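Long-range contacts in mandelate racemase/muconate lactonizing enzyme/Enolase superfamily (Rhodobacter sphaeroides, PDB 2HZG), which belongs to the enolase superfamily, joining an N-terminal capping domain to a TIM-barrel domain whose acidic side chains bind a sodium ion: residues F11-M15 with Q26-L30; F142-P146 with A180-M184; V208-A212 with A240-R244; N258-A262 with R289-A293. All coordinates share one frame. Residues are numbered along the deposited sequence.

In the fold
The chain meets the four contacts in series, so none nests or crosses. Contact 1 closes the loop of residues 16-25 between the first two strands of the three-stranded antiparallel sheet, in the N-terminal part. The other three belong to the TIM barrel and join successive beta/alpha units: contact 2, closing 147-179, sets the loop after strand 135-141 against helix 176-190; contact 3, closing 213-239, sets helix 208-212 against helix 235-242; and contact 4, closing 263-288, pairs helix 259-268 with helix 284-297. Contacts 2 and 3 lie on the same side of the chain's centre, their nearest atoms about 9 Å apart; contact 1 lies on the opposite side of it from contacts 3 and 4.

Contact 1: F11-M15 with Q26-L30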
loop_
_atom_site.group_PDB
_atom_site.type_symbol
_atom_site.label_atom_id
_atom_site.label_comp_id
_atom_site.label_asym_id
_atom_site.label_seq_id
_atom_site.Cartn_x
_atom_site.Cartn_y
_atom_site.Cartn_z
ATOM N N PHE A 11 6.807 -17.896 -10.609
ATOM C CA PHE A 11 6.216 -18.240 -11.895
ATOM C C PHE A 11 5.112 -17.257 -12.253
ATOM O O PHE A 11 4.059 -17.253 -11.634
ATOM C CB PHE A 11 5.644 -19.660 -11.830
ATOM C CG PHE A 11 6.689 -20.718 -11.609
ATOM C CD1 PHE A 11 7.233 -21.405 -12.702
ATOM C CD2 PHE A 11 7.142 -21.016 -10.320
ATOM C CE1 PHE A 11 8.201 -22.387 -12.513
ATOM C CE2 PHE A 11 8.120 -21.998 -10.117
ATOM C CZ PHE A 11 8.652 -22.681 -11.224
ATOM N N TYR A 12 5.380 -16.416 -13.253
ATOM C CA TYR A 12 4.390 -15.465 -13.757
ATOM C C TYR A 12 3.523 -16.250 -14.742
ATOM O O TYR A 12 4.002 -16.656 -15.792
ATOM C CB TYR A 12 5.102 -14.294 -14.459
ATOM C CG TYR A 12 4.250 -13.105 -14.929
ATOM C CD1 TYR A 12 2.846 -13.159 -14.994
ATOM C CD2 TYR A 12 4.879 -11.931 -15.363
ATOM C CE1 TYR A 12 2.093 -12.051 -15.452
ATOM C CE2 TYR A 12 4.146 -10.826 -15.819
ATOM C CZ TYR A 12 2.764 -10.885 -15.865
ATOM O OH TYR A 12 2.059 -9.775 -16.320
ATOM N N LEU A 13 2.266 -16.503 -14.383
ATOM C CA LEU A 13 1.375 -17.210 -15.287
ATOM C C LEU A 13 0.336 -16.260 -15.850
ATOM O O LEU A 13 -0.117 -15.366 -15.139
ATOM C CB LEU A 13 0.670 -18.375 -14.568
ATOM C CG LEU A 13 1.574 -19.435 -13.920
ATOM C CD1 LEU A 13 0.695 -20.593 -13.447
ATOM C CD2 LEU A 13 2.656 -19.897 -14.894
ATOM N N SER A 14 -0.073 -16.480 -17.104
ATOM C CA SER A 14 -1.133 -15.656 -17.679
ATOM C C SER A 14 -1.952 -16.424 -18.711
ATOM O O SER A 14 -1.408 -17.219 -19.467
ATOM C CB SER A 14 -0.537 -14.393 -18.354
ATOM O OG SER A 14 -1.555 -13.502 -18.788
ATOM N N MET A 15 -3.255 -16.169 -18.724
ATOM C CA MET A 15 -4.120 -16.467 -19.873
ATOM C C MET A 15 -3.513 -15.796 -21.117
ATOM O O MET A 15 -2.830 -14.767 -20.983
ATOM C CB MET A 15 -5.524 -15.907 -19.626
ATOM C CG MET A 15 -6.365 -16.689 -18.589
ATOM S SD MET A 15 -6.719 -18.399 -19.076
ATOM C CE MET A 15 -8.041 -18.119 -20.249
ATOM N N GLN A 26 -7.289 -14.171 -14.279
ATOM C CA GLN A 26 -6.703 -14.091 -15.628
ATOM C C GLN A 26 -5.194 -14.258 -15.650
ATOM O O GLN A 26 -4.631 -14.585 -16.681
ATOM C CB GLN A 26 -7.066 -12.765 -16.300
ATOM C CG GLN A 26 -8.569 -12.514 -16.382
ATOM C CD GLN A 26 -8.864 -11.280 -17.225
ATOM O OE1 GLN A 26 -8.814 -11.339 -18.449
ATOM N NE2 GLN A 26 -9.179 -10.166 -16.571
ATOM N N ASP A 27 -4.549 -13.999 -14.520
ATOM C CA ASP A 27 -3.120 -14.207 -14.403
ATOM C C ASP A 27 -2.800 -14.605 -12.971
ATOM O O ASP A 27 -3.714 -14.660 -12.135
ATOM C CB ASP A 27 -2.283 -13.017 -14.964
ATOM C CG ASP A 27 -2.140 -11.848 -13.998
ATOM O OD1 ASP A 27 -2.762 -11.836 -12.928
ATOM O OD2 ASP A 27 -1.350 -10.929 -14.316
ATOM N N ALA A 28 -1.547 -14.964 -12.708
ATOM C CA ALA A 28 -1.154 -15.431 -11.377
ATOM C C ALA A 28 0.337 -15.268 -11.175
ATOM O O ALA A 28 1.110 -15.283 -12.129
ATOM C CB ALA A 28 -1.552 -16.925 -11.156
ATOM N N LEU A 29 0.734 -15.099 -9.920
ATOM C CA LEU A 29 2.132 -15.253 -9.560
ATOM C C LEU A 29 2.223 -16.397 -8.552
ATOM O O LEU A 29 1.762 -16.264 -7.423
ATOM C CB LEU A 29 2.752 -13.959 -9.008
ATOM C CG LEU A 29 4.251 -14.103 -8.636
ATOM C CD1 LEU A 29 5.146 -14.390 -9.843
ATOM C CD2 LEU A 29 4.738 -12.857 -7.931
ATOM N N LEU A 30 2.782 -17.527 -8.989
ATOM C CA LEU A 30 2.944 -18.685 -8.113
ATOM C C LEU A 30 4.354 -18.700 -7.529
ATOM O O LEU A 30 5.301 -18.224 -8.143
ATOM C CB LEU A 30 2.663 -19.990 -8.876
ATOM C CG LEU A 30 1.251 -20.249 -9.431
ATOM C CD1 LEU A 30 1.149 -21.705 -9.879
ATOM C CD2 LEU A 30 0.159 -19.964 -8.398
HETATM O O HOH W 1 -0.441 -10.082 -16.521
#
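Strands 5-14 and 27-35, the first two of the three-stranded sheet in the N-terminal domain, pair antiparallel here; the axes of 11-14 and 27-30 approach to 4.5 Å, their N-to-C directions 164° apart. Phe11 faces Leu30 in a hydrogen-bonded pair: Phe11 N to Leu30 O and Leu30 N to Phe11 O are both 2.9 Å. Phe11 CB packs 4.2 Å from Leu30 CB, on the same face as Leu13, and helix 368-374 packs there through Leu371. Tyr12, opposite Leu29 in a non-hydrogen-bonded pair, projects to the other face, where water 1 bridges Tyr12 OH and Asp27 OD2, 2.5 Å from each. Asp27 OD2 also bonds Ser60 of the second subunit, so this face adjoins the dimer interface. Leu13 repeats the reciprocal pattern with Ala28: Leu13 N to Ala28 O and Ala28 N to Leu13 O are both 2.8 Å, and Leu13 CD1 meets Leu30 CD1 at 3.8 Å. Ser14 OG donates forward to Met15 O, 2.8 Å away. Beyond the strand, Met15 N bonds Gln26 O at 2.9 Å.

Contact 2: F142-P146 with A180-M184; sequences FGDTP and ADQIM
Residues 180-184 form a continuous piece of helix 176-190, with Met184 N bonded to Ala180 O at 2.9 Å; in residues 142-146, Phe142 (-52/135) and Gly143 (-67/163) are extended, Asp144 turns the chain at phi/psi -69/-19, Thr145 (-131/157) is extended again and Pro146 (-57/-38) starts helix 146-158. The closest CA atoms are those of Pro146 and Gln182, 4.6 Å apart. Asp181 CB packs 3.8 Å from Pro146 CG, and Asp181 O lies 3.7 Å from Pro146 CB. Gln182 is the centre: with chi1 and chi2 both m and chi3 near 5°, its amide folds toward the loop, so that NE2 donates to Gly143 O at 2.9 Å, while OE1 accepts from Thr149 and sits 3.5 Å from Phe142 CD1. Ile183 CG1 meets Phe142 CZ at 4.2 Å, although its CB points away from the loop. Thr145 (chi1 p) N-caps helix 146-158, its OG1 also hydrogen-bonding Glu148. A loop leaving one barrel strand and held by the helix after the next is an arrangement of neighbouring units in a beta/alpha barrel.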
loop_
_atom_site.group_PDB
_atom_site.type_symbol
_atom_site.label_atom_id
_atom_site.label_comp_id
_atom_site.label_asym_id
_atom_site.label_seq_id
_atom_site.Cartn_x
_atom_site.Cartn_y
_atom_site.Cartn_z
ATOM N N PHE A 142 -21.310 -9.612 -12.497
ATOM C CA PHE A 142 -22.477 -9.108 -13.219
ATOM C C PHE A 142 -22.262 -9.199 -14.730
ATOM O O PHE A 142 -21.197 -8.827 -15.228
ATOM C CB PHE A 142 -22.757 -7.638 -12.856
ATOM C CG PHE A 142 -23.482 -7.461 -11.560
ATOM C CD1 PHE A 142 -24.844 -7.764 -11.467
ATOM C CD2 PHE A 142 -22.814 -6.965 -10.433
ATOM C CE1 PHE A 142 -25.532 -7.609 -10.282
ATOM C CE2 PHE A 142 -23.499 -6.781 -9.237
ATOM C CZ PHE A 142 -24.867 -7.113 -9.155
ATOM N N GLY A 143 -23.280 -9.691 -15.452
ATOM C CA GLY A 143 -23.288 -9.641 -16.906
ATOM C C GLY A 143 -23.399 -8.207 -17.381
ATOM O O GLY A 143 -23.771 -7.319 -16.614
ATOM N N ASP A 144 -23.070 -7.972 -18.643
ATOM C CA ASP A 144 -23.172 -6.645 -19.234
ATOM C C ASP A 144 -24.627 -6.197 -19.397
ATOM O O ASP A 144 -24.895 -5.002 -19.538
ATOM C CB ASP A 144 -22.421 -6.587 -20.575
ATOM C CG ASP A 144 -20.894 -6.728 -20.402
ATOM O OD1 ASP A 144 -20.408 -6.717 -19.242
ATOM O OD2 ASP A 144 -20.180 -6.841 -21.431
ATOM N N THR A 145 -25.564 -7.145 -19.367
ATOM C CA THR A 145 -26.988 -6.814 -19.426
ATOM C C THR A 145 -27.637 -7.579 -18.292
ATOM O O THR A 145 -27.066 -8.568 -17.812
ATOM C CB THR A 145 -27.646 -7.245 -20.771
ATOM O OG1 THR A 145 -27.528 -8.660 -20.908
ATOM C CG2 THR A 145 -26.969 -6.570 -21.981
ATOM N N PRO A 146 -28.807 -7.115 -17.829
ATOM C CA PRO A 146 -29.530 -7.846 -16.800
ATOM C C PRO A 146 -29.883 -9.301 -17.134
ATOM O O PRO A 146 -29.852 -10.148 -16.237
ATOM C CB PRO A 146 -30.794 -6.997 -16.611
ATOM C CG PRO A 146 -30.347 -5.625 -16.945
ATOM C CD PRO A 146 -29.483 -5.842 -18.145
ATOM N N ALA A 180 -30.597 -1.340 -10.333
ATOM C CA ALA A 180 -31.821 -2.033 -9.931
ATOM C C ALA A 180 -32.179 -3.179 -10.888
ATOM O O ALA A 180 -32.504 -4.267 -10.435
ATOM C CB ALA A 180 -33.013 -1.035 -9.763
ATOM N N ASP A 181 -32.078 -2.933 -12.189
ATOM C CA ASP A 181 -32.366 -3.942 -13.215
ATOM C C ASP A 181 -31.438 -5.160 -13.061
ATOM O O ASP A 181 -31.882 -6.298 -13.118
ATOM C CB ASP A 181 -32.208 -3.331 -14.602
ATOM C CG ASP A 181 -33.370 -2.382 -14.979
ATOM O OD1 ASP A 181 -34.408 -2.364 -14.289
ATOM O OD2 ASP A 181 -33.215 -1.643 -15.966
ATOM N N GLN A 182 -30.157 -4.888 -12.824
ATOM C CA GLN A 182 -29.147 -5.930 -12.629
ATOM C C GLN A 182 -29.410 -6.761 -11.374
ATOM O O GLN A 182 -29.360 -7.987 -11.408
ATOM C CB GLN A 182 -27.749 -5.294 -12.556
ATOM C CG GLN A 182 -27.205 -4.828 -13.882
ATOM C CD GLN A 182 -26.655 -5.984 -14.734
ATOM O OE1 GLN A 182 -26.764 -7.149 -14.362
ATOM N NE2 GLN A 182 -26.069 -5.656 -15.868
ATOM N N ILE A 183 -29.672 -6.078 -10.267
ATOM C CA ILE A 183 -29.832 -6.717 -8.965
ATOM C C ILE A 183 -31.121 -7.534 -8.916
ATOM O O ILE A 183 -31.142 -8.650 -8.394
ATOM C CB ILE A 183 -29.747 -5.645 -7.826
ATOM C CG1 ILE A 183 -28.304 -5.082 -7.739
ATOM C CG2 ILE A 183 -30.168 -6.215 -6.484
ATOM C CD1 ILE A 183 -28.174 -3.752 -6.957
ATOM N N MET A 184 -32.191 -6.968 -9.474
ATOM C CA MET A 184 -33.474 -7.679 -9.577
ATOM C C MET A 184 -33.383 -8.908 -10.474
ATOM O O MET A 184 -33.975 -9.939 -10.167
ATOM C CB MET A 184 -34.567 -6.735 -10.063
ATOM C CG MET A 184 -34.945 -5.655 -9.044
ATOM S SD MET A 184 -35.406 -6.355 -7.443
ATOM C CE MET A 184 -34.869 -5.021 -6.369
#

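Contact 3: V208-A212 with A240-R244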
loop_
_atom_site.group_PDB
_atom_site.type_symbol
_atom_site.label_atom_id
_atom_site.label_comp_id
_atom_site.label_asym_id
_atom_site.label_seq_id
_atom_site.Cartn_x
_atom_site.Cartn_y
_atom_site.Cartn_z
ATOM N N VAL A 208 -20.873 8.805 -0.602
ATOM C CA VAL A 208 -21.822 8.153 0.302
ATOM C C VAL A 208 -23.246 8.228 -0.266
ATOM O O VAL A 208 -24.007 7.247 -0.194
ATOM C CB VAL A 208 -21.780 8.731 1.734
ATOM C CG1 VAL A 208 -22.847 8.074 2.622
ATOM C CG2 VAL A 208 -20.384 8.526 2.347
ATOM N N GLU A 209 -23.608 9.386 -0.819
ATOM C CA GLU A 209 -24.973 9.571 -1.289
ATOM C C GLU A 209 -25.297 8.711 -2.515
ATOM O O GLU A 209 -26.370 8.139 -2.569
ATOM C CB GLU A 209 -25.299 11.055 -1.501
ATOM C CG GLU A 209 -25.112 11.903 -0.199
ATOM C CD GLU A 209 -25.991 11.424 0.968
ATOM O OE1 GLU A 209 -27.159 11.024 0.747
ATOM O OE2 GLU A 209 -25.515 11.430 2.122
ATOM N N ALA A 210 -24.372 8.613 -3.475
ATOM C CA ALA A 210 -24.529 7.690 -4.626
ATOM C C ALA A 210 -24.718 6.237 -4.164
ATOM O O ALA A 210 -25.570 5.524 -4.687
ATOM C CB ALA A 210 -23.356 7.800 -5.578
ATOM N N ALA A 211 -23.927 5.808 -3.182
ATOM C CA ALA A 211 -24.048 4.465 -2.613
ATOM C C ALA A 211 -25.376 4.297 -1.877
ATOM O O ALA A 211 -26.086 3.284 -2.053
ATOM C CB ALA A 211 -22.872 4.177 -1.668
ATOM N N ALA A 212 -25.714 5.288 -1.051
ATOM C CA ALA A 212 -26.940 5.248 -0.264
ATOM C C ALA A 212 -28.153 5.113 -1.168
ATOM O O ALA A 212 -29.127 4.489 -0.777
ATOM C CB ALA A 212 -27.078 6.512 0.638
ATOM N N ALA A 240 -20.644 5.916 7.551
ATOM C CA ALA A 240 -21.813 6.739 7.152
ATOM C C ALA A 240 -22.882 5.897 6.429
ATOM O O ALA A 240 -24.066 5.974 6.749
ATOM C CB ALA A 240 -21.373 7.925 6.286
ATOM N N LEU A 241 -22.460 5.082 5.468
ATOM C CA LEU A 241 -23.376 4.214 4.733
ATOM C C LEU A 241 -24.094 3.221 5.656
ATOM O O LEU A 241 -25.316 3.033 5.559
ATOM C CB LEU A 241 -22.630 3.462 3.619
ATOM C CG LEU A 241 -23.515 2.751 2.574
ATOM C CD1 LEU A 241 -24.394 3.757 1.820
ATOM C CD2 LEU A 241 -22.652 1.956 1.589
ATOM N N ALA A 242 -23.330 2.587 6.541
ATOM C CA ALA A 242 -23.865 1.627 7.492
ATOM C C ALA A 242 -24.873 2.249 8.469
ATOM O O ALA A 242 -25.701 1.537 9.014
ATOM C CB ALA A 242 -22.729 0.956 8.259
ATOM N N GLY A 243 -24.795 3.561 8.688
ATOM C CA GLY A 243 -25.694 4.241 9.629
ATOM C C GLY A 243 -27.010 4.714 9.031
ATOM O O GLY A 243 -27.818 5.316 9.721
ATOM N N ARG A 244 -27.234 4.451 7.746
ATOM C CA ARG A 244 -28.459 4.884 7.080
ATOM C C ARG A 244 -29.666 3.990 7.368
ATOM O O ARG A 244 -30.762 4.272 6.904
ATOM C CB ARG A 244 -28.238 5.022 5.571
ATOM C CG ARG A 244 -27.060 5.898 5.227
ATOM C CD ARG A 244 -27.328 7.362 5.553
ATOM N NE ARG A 244 -27.799 8.002 4.345
ATOM C CZ ARG A 244 -27.126 8.910 3.657
ATOM N NH1 ARG A 244 -25.947 9.346 4.076
ATOM N NH2 ARG A 244 -27.664 9.401 2.557
#
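Leu241 is the apolar bump. With chi1 t and chi2 p, its CD1 enters a shallow hollow in the single helical turn 208-212, lying 3.8 Å from Ala211 CB, 4.0 Å from Ala212 CB, 3.5 Å from Ala212 N and 4.0 Å from Val208 O. The hollow exists because two walls are alanine methyls, too short to fill it. Val208 supplies the answering projection: its CG1 reaches Ala240 CB at 4.0 Å, and the closest CA atoms, those of Val208 and Leu241, are 6.1 Å apart. The turn 208-212 and the end of helix 235-242 belong to successive units of the beta/alpha barrel, one following strand 195-199, the other strand 225-227, which carry the sodium ligands Asp199 and Glu227. Phe230 packs against both Leu241 and Ala211. Toward the solvent, Arg244, just past that helix, folds over the turn 208-212: a face of its guanidinium lies over Ala212, with NH2 3.5 Å from Ala212 CB, and NH1 is 3.7 Å from Val208 CG1. Glu209 meets its edge in a salt bridge: Arg244 NH2 bonds Glu209 OE1 at a very short 2.5 Å and, weakly, OE2 at 3.0 Å, while NH1 bonds OE2 at 2.9 Å.

Contact 4: N258-A262 with R289-A293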
loop_
_atom_site.group_PDB
_atom_site.type_symbol
_atom_site.label_atom_id
_atom_site.label_comp_id
_atom_site.label_asym_id
_atom_site.label_seq_id
_atom_site.Cartn_x
_atom_site.Cartn_y
_atom_site.Cartn_z
ATOM N N ASN A 258 -2.413 -5.455 5.002
ATOM C CA ASN A 258 -1.882 -5.736 6.319
ATOM C C ASN A 258 -3.019 -5.930 7.301
ATOM O O ASN A 258 -4.181 -5.662 6.978
ATOM C CB ASN A 258 -0.869 -4.667 6.790
ATOM C CG ASN A 258 -1.439 -3.251 6.741
ATOM O OD1 ASN A 258 -2.423 -2.951 7.409
ATOM N ND2 ASN A 258 -0.816 -2.382 5.951
ATOM N N PHE A 259 -2.678 -6.396 8.495
ATOM C CA PHE A 259 -3.652 -6.616 9.555
ATOM C C PHE A 259 -4.449 -5.355 9.927
ATOM O O PHE A 259 -5.652 -5.425 10.106
ATOM C CB PHE A 259 -2.976 -7.201 10.810
ATOM C CG PHE A 259 -3.845 -7.165 12.040
ATOM C CD1 PHE A 259 -4.824 -8.128 12.245
ATOM C CD2 PHE A 259 -3.686 -6.156 12.992
ATOM C CE1 PHE A 259 -5.625 -8.106 13.360
ATOM C CE2 PHE A 259 -4.503 -6.106 14.117
ATOM C CZ PHE A 259 -5.471 -7.085 14.309
ATOM N N HIS A 260 -3.776 -4.223 10.093
ATOM C CA HIS A 260 -4.473 -3.031 10.572
ATOM C C HIS A 260 -5.518 -2.446 9.618
ATOM O O HIS A 260 -6.502 -1.891 10.080
ATOM C CB HIS A 260 -3.502 -1.974 11.135
ATOM C CG HIS A 260 -3.003 -2.333 12.502
ATOM N ND1 HIS A 260 -1.772 -2.915 12.715
ATOM C CD2 HIS A 260 -3.603 -2.261 13.716
ATOM C CE1 HIS A 260 -1.624 -3.166 14.005
ATOM N NE2 HIS A 260 -2.719 -2.776 14.634
ATOM N N MET A 261 -5.311 -2.572 8.312
ATOM C CA MET A 261 -6.371 -2.226 7.345
ATOM C C MET A 261 -7.676 -2.996 7.635
ATOM O O MET A 261 -8.767 -2.420 7.608
ATOM C CB MET A 261 -5.914 -2.486 5.922
ATOM C CG MET A 261 -4.863 -1.505 5.447
ATOM S SD MET A 261 -4.436 -1.794 3.733
ATOM C CE MET A 261 -5.935 -1.329 2.840
ATOM N N ALA A 262 -7.557 -4.282 7.949
ATOM C CA ALA A 262 -8.721 -5.087 8.312
ATOM C C ALA A 262 -9.259 -4.674 9.693
ATOM O O ALA A 262 -10.473 -4.476 9.855
ATOM C CB ALA A 262 -8.378 -6.570 8.282
ATOM N N ARG A 289 -4.676 -13.723 12.280
ATOM C CA ARG A 289 -4.706 -12.610 13.223
ATOM C C ARG A 289 -6.019 -11.820 13.063
ATOM O O ARG A 289 -6.663 -11.503 14.055
ATOM C CB ARG A 289 -3.475 -11.725 13.032
ATOM C CG ARG A 289 -3.269 -10.733 14.133
ATOM C CD ARG A 289 -2.050 -9.893 13.871
ATOM N NE ARG A 289 -1.990 -8.781 14.826
ATOM C CZ ARG A 289 -1.213 -7.721 14.679
ATOM N NH1 ARG A 289 -0.426 -7.617 13.605
ATOM N NH2 ARG A 289 -1.239 -6.770 15.600
ATOM N N VAL A 290 -6.442 -11.569 11.819
ATOM C CA VAL A 290 -7.760 -10.930 11.568
ATOM C C VAL A 290 -8.927 -11.773 12.091
ATOM O O VAL A 290 -9.838 -11.253 12.764
ATOM C CB VAL A 290 -7.987 -10.601 10.054
ATOM C CG1 VAL A 290 -9.393 -9.963 9.828
ATOM C CG2 VAL A 290 -6.903 -9.694 9.541
ATOM N N ALA A 291 -8.898 -13.075 11.794
ATOM C CA ALA A 291 -9.950 -13.982 12.258
ATOM C C ALA A 291 -10.124 -13.978 13.787
ATOM O O ALA A 291 -11.260 -13.912 14.279
ATOM C CB ALA A 291 -9.715 -15.410 11.716
ATOM N N ASP A 292 -9.008 -14.022 14.522
ATOM C CA ASP A 292 -9.018 -13.874 15.987
ATOM C C ASP A 292 -9.659 -12.523 16.386
ATOM O O ASP A 292 -10.507 -12.467 17.285
ATOM C CB ASP A 292 -7.592 -13.917 16.571
ATOM C CG ASP A 292 -6.867 -15.259 16.358
ATOM O OD1 ASP A 292 -7.472 -16.268 15.941
ATOM O OD2 ASP A 292 -5.642 -15.297 16.622
ATOM N N ALA A 293 -9.249 -11.447 15.702
ATOM C CA ALA A 293 -9.772 -10.111 16.005
ATOM C C ALA A 293 -11.262 -10.010 15.659
ATOM O O ALA A 293 -12.028 -9.395 16.391
ATOM C CB ALA A 293 -8.934 -9.012 15.307
#
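This is a helix-to-helix packing contact without a hydrogen bond across it, joining helices 259-268 and 284-297, which follow the adjacent barrel strands 249-252 and 273-276. The nearest CA atoms are those of Phe259 and Val290, 6.3 Å apart. Phe259, with chi1 t, is the central residue: its CD1 lies 3.8 Å from Val290 CG2, and its CE1 lies 3.9 Å from Ala293 CB at the ring edge. One helical turn on, Ala262 CB meets the same Val290 CG2 at 3.7 Å, and both Ala262 and Val290 press on Ile274 and Ile276 of strand 273-276, which places this layer between helices and barrel wall. Just before Phe259, Asn258 N-caps the helix, its OD1 accepting from Met261 N at 3.0 Å. The outer side of the Phe259 ring is roofed by Arg289, whose extended side chain lays its guanidinium flat on the ring: centres 3.8 Å apart, planes at 7°, and Arg289 CZ 28° off the normal to the Phe259 ring. Arg289 CD adds a CH-pi contact, 3.9 Å from the ring centroid of Phe259. The stack therefore combines cation-pi attraction with apolar coverage, letting an exposed charged residue close over a buried aromatic ring.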